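Local coordinates for single-stranded DNA-binding protein 1 (Streptomyces coelicolor, PDB 4DAM) that binds single-stranded DNA through its OB-fold domain, the part of the longer chain seen here, and assembles as a homotetramer, at the interface of chains A and B and the interface of chains A and C. Sequence-based numbering; all coordinates share one arbitrary frame. Chains: chain A/B/C, Single-stranded DNA-binding protein 1.

Contact 1 and contact 2 join chain A to two different copies of itself, B and C, and their centres of C-alpha atoms lie about 22 Å apart. They share no residue. Contact 1 uses strands 17-24, 36-51 and 56-70 of chain A to receive the start of chain B; contact 2 uses helix 71-80 and strand 114-117 to receive the segment 117-120 of chain C, with C:Val88 of strand 86-100 close by. Helix 71-80 follows strand 56-70 directly, so the two surfaces are linked through the fold. Each interface is two-fold symmetric, and together they let one OB-fold subunit meet two neighbours in the homotetramer.

Contact 1: the interface of chains A and B. Residues chain A 21, 46-48, 57; chain B 13-14.
Strand 36-51 of chain A is extended at A:Arg48, whose backbone N-H reaches a lone pair of the B:Met13 carbonyl in the carbonyl plane, with N to O at 2.8 Å and 163° at the hydrogen. Just after that carbonyl the B chain turns through B:Asn14, which has a positive phi in the left-handed helical region, and this sends its side chain along A:Arg48 toward A:Val21. The CG of B:Asn14 is anti to its backbone N (chi1 -158°). As modelled, its amide oxygen OD1 stands 2.8 Å from the carbonyl O of A:Val21, with the carbonyl O of A:Thr46 also near, at 3.1 Å from OD1. All three can only accept, so this is a clash as built; turning the amide over would put its nitrogen there as a donor to both carbonyls, a likelier arrangement. The bond modelled from B:Asn14 ND2 to A:Val21 O is weak.

A:Arg48 runs alongside this amide, pointing the same way, its chain extended from CG to NE. Its guanidinium lies 33° from the amide plane, and the B:Asn14 CB sits at the guanidinium edge, in plane, 3.4 Å from NH1. Water 1 bridges the two chains: it is 2.8 Å from the backbone N of A:Thr46 and, at longer range, meets A:Arg48 NH2 and the atom built as B:Asn14 OD1, which would be the amide nitrogen if the group is turned over.

At the other end, B:Met13 bends at chi2 and chi3. Its CG lies 3.3 Å from the carbonyl O of A:Arg48. The side chain crosses A:Trp57 at about a right angle, with CG 4.0 Å from the indole CZ3; this tryptophan is poorly ordered, so the packing is probably loose. B:Met13 is the native initiator methionine, preceded in the construct by an expression tag. The patch thus docks the N-terminal end of one subunit onto the sheet of its neighbour, helping to hold the two-fold pair of OB folds together within the tetramer.

Contact 2: the interface of chains A and C. Residues chain A 72-73, 76-77, 80-81, 113-116; chain C 88, 117-120.
C:Leu119, with 110 Å² hidden, is the main intruder here, gripped through its backbone at both ends. Its N-H points at the A:Ile115 carbonyl O, 2.8 Å from N and nearly along the C=O axis, which joins the C chain to strand 114-117. Its own carbonyl O receives A:Asn76 ND2 at 2.8 Å, a bond close to straight (162° at the hydrogen) that lies in both the carbonyl plane and the amide plane. An alanine in place of A:Asn76 would remove this donor and would probably leave the C:Leu119 carbonyl less firmly held against the helix.

The C:Leu119 side chain leans toward the end of helix 71-80: CD2 is 3.7 Å from A:Ser80 OG, and the side chain crosses that of A:Leu81 obliquely, CD1 against its CD2. Alongside, A:Leu73 has CG anti to its backbone N (chi1 -179°), laying CD1 against C:Ala120, 3.8 Å from its CA.

In the second shell, A:Gln72 NE2 donates to A:Asn76 OD1 from above its carbonyl plane, which probably helps fix the amide with ND2 toward chain C. On the C side, C:Asp118 holds the turn: its OD1 takes the N-H of C:Ala120 at 3.0 Å, met well above the carboxylate plane. The other carboxylate oxygen, C:Asp118 OD2, reaches water 2 at 2.7 Å, and that water lies 2.9 Å from the carbonyl O of A:Val113.

Contact 1: the interface of chains A and B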
ATOM      1  N   VAL A  21       4.845   6.671  -7.438  1.00 18.79           N
ATOM      2  CA  VAL A  21       5.240   8.062  -7.632  1.00 17.80           C
ATOM      3  C   VAL A  21       6.392   8.053  -8.607  1.00 17.63           C
ATOM      4  O   VAL A  21       7.458   7.501  -8.323  1.00 18.70           O
ATOM      5  CB  VAL A  21       5.641   8.678  -6.291  1.00 22.52           C
ATOM      6  CG1 VAL A  21       6.015  10.154  -6.472  1.00 26.44           C
ATOM      7  CG2 VAL A  21       4.499   8.516  -5.291  1.00 25.57           C
ATOM      8  N   THR A  46      11.549   5.387 -10.044  1.00 19.02           N
ATOM      9  CA  THR A  46      12.945   5.111  -9.702  1.00 20.32           C
ATOM     10  C   THR A  46      13.160   5.209  -8.197  1.00 19.91           C
ATOM     11  O   THR A  46      12.920   6.259  -7.594  1.00 22.88           O
ATOM     12  CB  THR A  46      13.900   6.063 -10.454  1.00 24.01           C
ATOM     13  OG1 THR A  46      13.700   5.901 -11.855  1.00 26.13           O
ATOM     14  CG2 THR A  46      15.361   5.731 -10.140  1.00 25.75           C
ATOM     15  N   ALA A  47      13.587   4.101  -7.593  1.00 20.12           N
ATOM     16  CA  ALA A  47      13.969   4.080  -6.183  1.00 19.77           C
ATOM     17  C   ALA A  47      15.301   4.814  -6.069  1.00 22.16           C
ATOM     18  O   ALA A  47      16.092   4.809  -7.002  1.00 25.17           O
ATOM     19  CB  ALA A  47      14.096   2.643  -5.677  1.00 25.44           C
ATOM     20  N   ARG A  48      15.503   5.458  -4.937  1.00 25.94           N
ATOM     21  CA  ARG A  48      16.739   6.215  -4.673  1.00 32.43           C
ATOM     22  C   ARG A  48      17.252   5.855  -3.308  1.00 40.11           C
ATOM     23  O   ARG A  48      16.468   5.529  -2.412  1.00 39.06           O
ATOM     24  CB  ARG A  48      16.461   7.715  -4.739  1.00 37.61           C
ATOM     25  CG  ARG A  48      16.029   8.184  -6.105  1.00 39.96           C
ATOM     26  CD  ARG A  48      15.642   9.648  -6.069  1.00 49.54           C
ATOM     27  NE  ARG A  48      14.814  10.020  -7.274  1.00 61.12           N
ATOM     28  CZ  ARG A  48      13.559   9.575  -7.509  1.00 62.77           C
ATOM     29  NH1 ARG A  48      12.927   8.772  -6.649  1.00 57.13           N
ATOM     30  NH2 ARG A  48      12.907   9.949  -8.618  1.00 70.79           N
ATOM     31  N   TRP A  57      21.616  11.695  -3.094  1.00 62.50           N
ATOM     32  CA  TRP A  57      20.743  10.596  -3.528  1.00 57.75           C
ATOM     33  C   TRP A  57      21.301   9.975  -4.779  1.00 53.94           C
ATOM     34  O   TRP A  57      21.709  10.689  -5.698  1.00 57.29           O
ATOM     35  CB  TRP A  57      19.328  11.100  -3.811  1.00 60.06           C
ATOM     36  CG  TRP A  57      18.535  11.479  -2.577  1.00 69.06           C
ATOM     37  CD1 TRP A  57      18.156  12.756  -2.174  1.00 69.33           C
ATOM     38  CD2 TRP A  57      17.995  10.582  -1.541  1.00 70.69           C
ATOM     39  NE1 TRP A  57      17.445  12.715  -1.000  1.00 73.61           N
ATOM     40  CE2 TRP A  57      17.315  11.443  -0.565  1.00 72.13           C
ATOM     41  CE3 TRP A  57      18.013   9.213  -1.329  1.00 70.99           C
ATOM     42  CZ2 TRP A  57      16.685  10.927   0.558  1.00 67.97           C
ATOM     43  CZ3 TRP A  57      17.374   8.702  -0.192  1.00 73.75           C
ATOM     44  CH2 TRP A  57      16.728   9.541   0.729  1.00 72.62           C
TER
ATOM     45  N   MET B  13      13.050   8.171  -1.021  1.00 40.92           N
ATOM     46  CA  MET B  13      13.480   6.781  -1.365  1.00 34.80           C
ATOM     47  C   MET B  13      12.640   6.134  -2.502  1.00 26.42           C
ATOM     48  O   MET B  13      13.196   5.516  -3.375  1.00 27.05           O
ATOM     49  CB  MET B  13      13.511   5.879  -0.144  1.00 45.95           C
ATOM     50  CG  MET B  13      14.891   5.581   0.433  1.00 49.08           C
ATOM     51  SD  MET B  13      15.184   3.903   1.069  1.00 63.32           S
ATOM     52  CE  MET B  13      13.526   3.373   1.509  1.00 50.17           C
ATOM     53  N   ASN B  14      11.324   6.313  -2.500  1.00 27.92           N
ATOM     54  CA  ASN B  14      10.476   5.945  -3.638  1.00 26.37           C
ATOM     55  C   ASN B  14      10.471   4.463  -4.014  1.00 22.90           C
ATOM     56  O   ASN B  14      10.444   4.087  -5.181  1.00 23.16           O
ATOM     57  CB  ASN B  14      10.827   6.758  -4.858  1.00 26.73           C
ATOM     58  CG  ASN B  14       9.702   6.805  -5.841  1.00 26.15           C
ATOM     59  OD1 ASN B  14       9.922   6.889  -7.045  1.00 32.39           O
ATOM     60  ND2 ASN B  14       8.470   6.717  -5.335  1.00 24.32           N
TER
HETATM   61  O   HOH W   1      10.730   8.049  -9.981  1.00 34.42           O

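Contact 2: the interface of chains A and C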
ATOM      1  N   GLN A  72     -13.800   9.675 -16.885  1.00 22.93           N
ATOM      2  CA  GLN A  72     -13.405  11.074 -16.721  1.00 23.31           C
ATOM      3  C   GLN A  72     -11.908  11.224 -16.464  1.00 19.70           C
ATOM      4  O   GLN A  72     -11.287  12.183 -16.928  1.00 19.81           O
ATOM      5  CB  GLN A  72     -14.211  11.781 -15.626  1.00 26.56           C
ATOM      6  CG  GLN A  72     -14.096  13.294 -15.683  1.00 33.07           C
ATOM      7  CD  GLN A  72     -14.678  13.883 -16.963  1.00 37.91           C
ATOM      8  OE1 GLN A  72     -15.787  13.518 -17.384  1.00 45.70           O
ATOM      9  NE2 GLN A  72     -13.922  14.780 -17.605  1.00 37.42           N
ATOM     10  N   LEU A  73     -11.312  10.265 -15.758  1.00 18.65           N
ATOM     11  CA  LEU A  73      -9.871  10.301 -15.532  1.00 16.22           C
ATOM     12  C   LEU A  73      -9.105  10.262 -16.861  1.00 16.59           C
ATOM     13  O   LEU A  73      -8.131  10.975 -17.056  1.00 15.51           O
ATOM     14  CB  LEU A  73      -9.418   9.140 -14.653  1.00 17.37           C
ATOM     15  CG  LEU A  73      -7.933   9.039 -14.301  1.00 15.97           C
ATOM     16  CD1 LEU A  73      -7.408  10.333 -13.708  1.00 17.94           C
ATOM     17  CD2 LEU A  73      -7.727   7.870 -13.334  1.00 17.88           C
ATOM     18  N   ASN A  76      -9.597  13.750 -18.633  1.00 17.61           N
ATOM     19  CA  ASN A  76      -8.766  14.763 -17.975  1.00 17.33           C
ATOM     20  C   ASN A  76      -7.261  14.536 -18.156  1.00 16.81           C
ATOM     21  O   ASN A  76      -6.485  15.480 -18.420  1.00 20.66           O
ATOM     22  CB  ASN A  76      -9.149  14.892 -16.505  1.00 19.20           C
ATOM     23  CG  ASN A  76     -10.546  15.442 -16.315  1.00 23.95           C
ATOM     24  OD1 ASN A  76     -11.171  15.942 -17.272  1.00 28.67           O
ATOM     25  ND2 ASN A  76     -11.069  15.320 -15.100  1.00 23.72           N
ATOM     26  N   ALA A  77      -6.816  13.304 -18.034  1.00 17.08           N
ATOM     27  CA  ALA A  77      -5.410  12.983 -18.253  1.00 17.65           C
ATOM     28  C   ALA A  77      -4.945  13.295 -19.664  1.00 19.25           C
ATOM     29  O   ALA A  77      -3.784  13.657 -19.866  1.00 19.71           O
ATOM     30  CB  ALA A  77      -5.133  11.527 -17.921  1.00 19.77           C
ATOM     31  N   SER A  80      -3.760  16.793 -19.885  0.64 17.31           N
ATOM     32  CA  SER A  80      -2.925  17.248 -18.772  0.64 16.14           C
ATOM     33  C   SER A  80      -1.529  16.629 -18.666  0.64 17.38           C
ATOM     34  O   SER A  80      -0.618  17.277 -18.167  0.64 19.37           O
ATOM     35  CB  SER A  80      -3.693  16.997 -17.472  0.64 18.08           C
ATOM     36  OG  SER A  80      -3.029  17.556 -16.348  0.64 21.11           O
ATOM     37  N   LEU A  81      -1.346  15.400 -19.138  1.00 14.86           N
ATOM     38  CA  LEU A  81      -0.080  14.697 -18.950  1.00 14.12           C
ATOM     39  C   LEU A  81       0.825  14.696 -20.181  1.00 15.53           C
ATOM     40  O   LEU A  81       0.384  14.441 -21.294  1.00 16.83           O
ATOM     41  CB  LEU A  81      -0.330  13.239 -18.518  1.00 15.10           C
ATOM     42  CG  LEU A  81      -1.167  13.013 -17.263  1.00 17.16           C
ATOM     43  CD1 LEU A  81      -1.263  11.534 -16.952  1.00 20.30           C
ATOM     44  CD2 LEU A  81      -0.548  13.744 -16.079  1.00 20.07           C
ATOM     45  N   VAL A 113      -6.967   4.553 -10.536  1.00 14.79           N
ATOM     46  CA  VAL A 113      -8.122   5.129  -9.888  1.00 16.90           C
ATOM     47  C   VAL A 113      -7.958   6.647  -9.684  1.00 16.02           C
ATOM     48  O   VAL A 113      -8.928   7.406  -9.743  1.00 19.32           O
ATOM     49  CB  VAL A 113      -8.336   4.425  -8.515  1.00 19.46           C
ATOM     50  CG1 VAL A 113      -9.423   5.108  -7.735  1.00 29.07           C
ATOM     51  CG2 VAL A 113      -8.660   2.950  -8.740  1.00 23.79           C
ATOM     52  N   ALA A 114      -6.718   7.064  -9.434  1.00 15.60           N
ATOM     53  CA  ALA A 114      -6.382   8.463  -9.165  1.00 15.69           C
ATOM     54  C   ALA A 114      -5.037   8.747  -9.773  1.00 15.11           C
ATOM     55  O   ALA A 114      -4.134   7.902  -9.730  1.00 15.63           O
ATOM     56  CB  ALA A 114      -6.360   8.708  -7.656  1.00 17.73           C
ATOM     57  N   ILE A 115      -4.908   9.920 -10.387  1.00 15.62           N
ATOM     58  CA  ILE A 115      -3.632  10.381 -10.914  1.00 14.10           C
ATOM     59  C   ILE A 115      -3.559  11.873 -10.616  1.00 14.21           C
ATOM     60  O   ILE A 115      -4.550  12.592 -10.780  1.00 15.11           O
ATOM     61  CB  ILE A 115      -3.495  10.225 -12.453  1.00 16.17           C
ATOM     62  CG1 ILE A 115      -3.678   8.761 -12.896  1.00 15.24           C
ATOM     63  CG2 ILE A 115      -2.118  10.698 -12.920  1.00 17.20           C
ATOM     64  CD1 ILE A 115      -3.782   8.559 -14.403  1.00 19.36           C
ATOM     65  N   GLY A 116      -2.403  12.330 -10.191  1.00 15.73           N
ATOM     66  CA  GLY A 116      -2.207  13.778 -10.000  1.00 15.83           C
ATOM     67  C   GLY A 116      -0.797  14.185 -10.316  1.00 15.78           C
ATOM     68  O   GLY A 116       0.131  13.397 -10.168  1.00 14.53           O
TER
ATOM     69  N   VAL C  88      -4.819  13.504  -4.098  1.00 14.83           N
ATOM     70  CA  VAL C  88      -4.225  12.206  -3.787  0.58 15.32           C
ATOM     71  C   VAL C  88      -2.993  12.452  -2.959  1.00 15.25           C
ATOM     72  O   VAL C  88      -2.161  13.302  -3.302  1.00 15.21           O
ATOM     73  CB  VAL C  88      -3.928  11.394  -5.050  0.58 17.02           C
ATOM     74  CG1 VAL C  88      -3.230  12.219  -6.111  0.58 16.94           C
ATOM     75  CG2 VAL C  88      -3.128  10.127  -4.706  0.58 16.56           C
ATOM     76  N   HIS C 117      -3.310  17.299  -7.069  1.00 14.73           N
ATOM     77  CA  HIS C 117      -4.693  17.453  -7.411  1.00 15.47           C
ATOM     78  C   HIS C 117      -5.139  16.229  -8.204  1.00 15.91           C
ATOM     79  O   HIS C 117      -4.474  15.833  -9.158  1.00 14.83           O
ATOM     80  CB  HIS C 117      -4.875  18.722  -8.261  1.00 17.35           C
ATOM     81  CG  HIS C 117      -4.676  20.022  -7.499  1.00 18.96           C
ATOM     82  ND1 HIS C 117      -5.659  20.596  -6.766  1.00 21.13           N
ATOM     83  CD2 HIS C 117      -3.572  20.862  -7.405  1.00 20.76           C
ATOM     84  CE1 HIS C 117      -5.198  21.752  -6.217  1.00 22.76           C
ATOM     85  NE2 HIS C 117      -3.912  21.900  -6.589  1.00 23.73           N
ATOM     86  N   ASP C 118      -6.269  15.646  -7.824  1.00 15.79           N
ATOM     87  CA  ASP C 118      -6.750  14.393  -8.435  1.00 15.50           C
ATOM     88  C   ASP C 118      -7.479  14.684  -9.756  1.00 17.30           C
ATOM     89  O   ASP C 118      -8.546  15.298  -9.757  1.00 20.67           O
ATOM     90  CB  ASP C 118      -7.656  13.648  -7.473  1.00 19.96           C
ATOM     91  CG  ASP C 118      -8.061  12.263  -7.965  1.00 20.26           C
ATOM     92  OD1 ASP C 118      -7.585  11.809  -9.046  1.00 20.78           O
ATOM     93  OD2 ASP C 118      -8.867  11.628  -7.229  1.00 22.91           O
ATOM     94  N   LEU C 119      -6.880  14.212 -10.848  1.00 16.47           N
ATOM     95  CA  LEU C 119      -7.441  14.379 -12.193  1.00 17.22           C
ATOM     96  C   LEU C 119      -8.707  13.538 -12.416  1.00 19.10           C
ATOM     97  O   LEU C 119      -9.417  13.754 -13.384  1.00 21.33           O
ATOM     98  CB  LEU C 119      -6.400  14.047 -13.248  1.00 16.04           C
ATOM     99  CG  LEU C 119      -5.189  14.954 -13.330  1.00 18.03           C
ATOM    100  CD1 LEU C 119      -4.106  14.247 -14.142  1.00 19.03           C
ATOM    101  CD2 LEU C 119      -5.617  16.243 -13.998  1.00 25.82           C
ATOM    102  N   ALA C 120      -9.022  12.625 -11.507  1.00 17.20           N
ATOM    103  CA  ALA C 120     -10.253  11.842 -11.641  1.00 20.41           C
ATOM    104  C   ALA C 120     -11.515  12.642 -11.337  1.00 26.83           C
ATOM    105  O   ALA C 120     -12.607  12.259 -11.750  1.00 33.06           O
ATOM    106  CB  ALA C 120     -10.187  10.579 -10.797  1.00 21.08           C
TER
HETATM  107  O   HOH W   2      -9.869   9.131  -7.676  1.00 23.14           O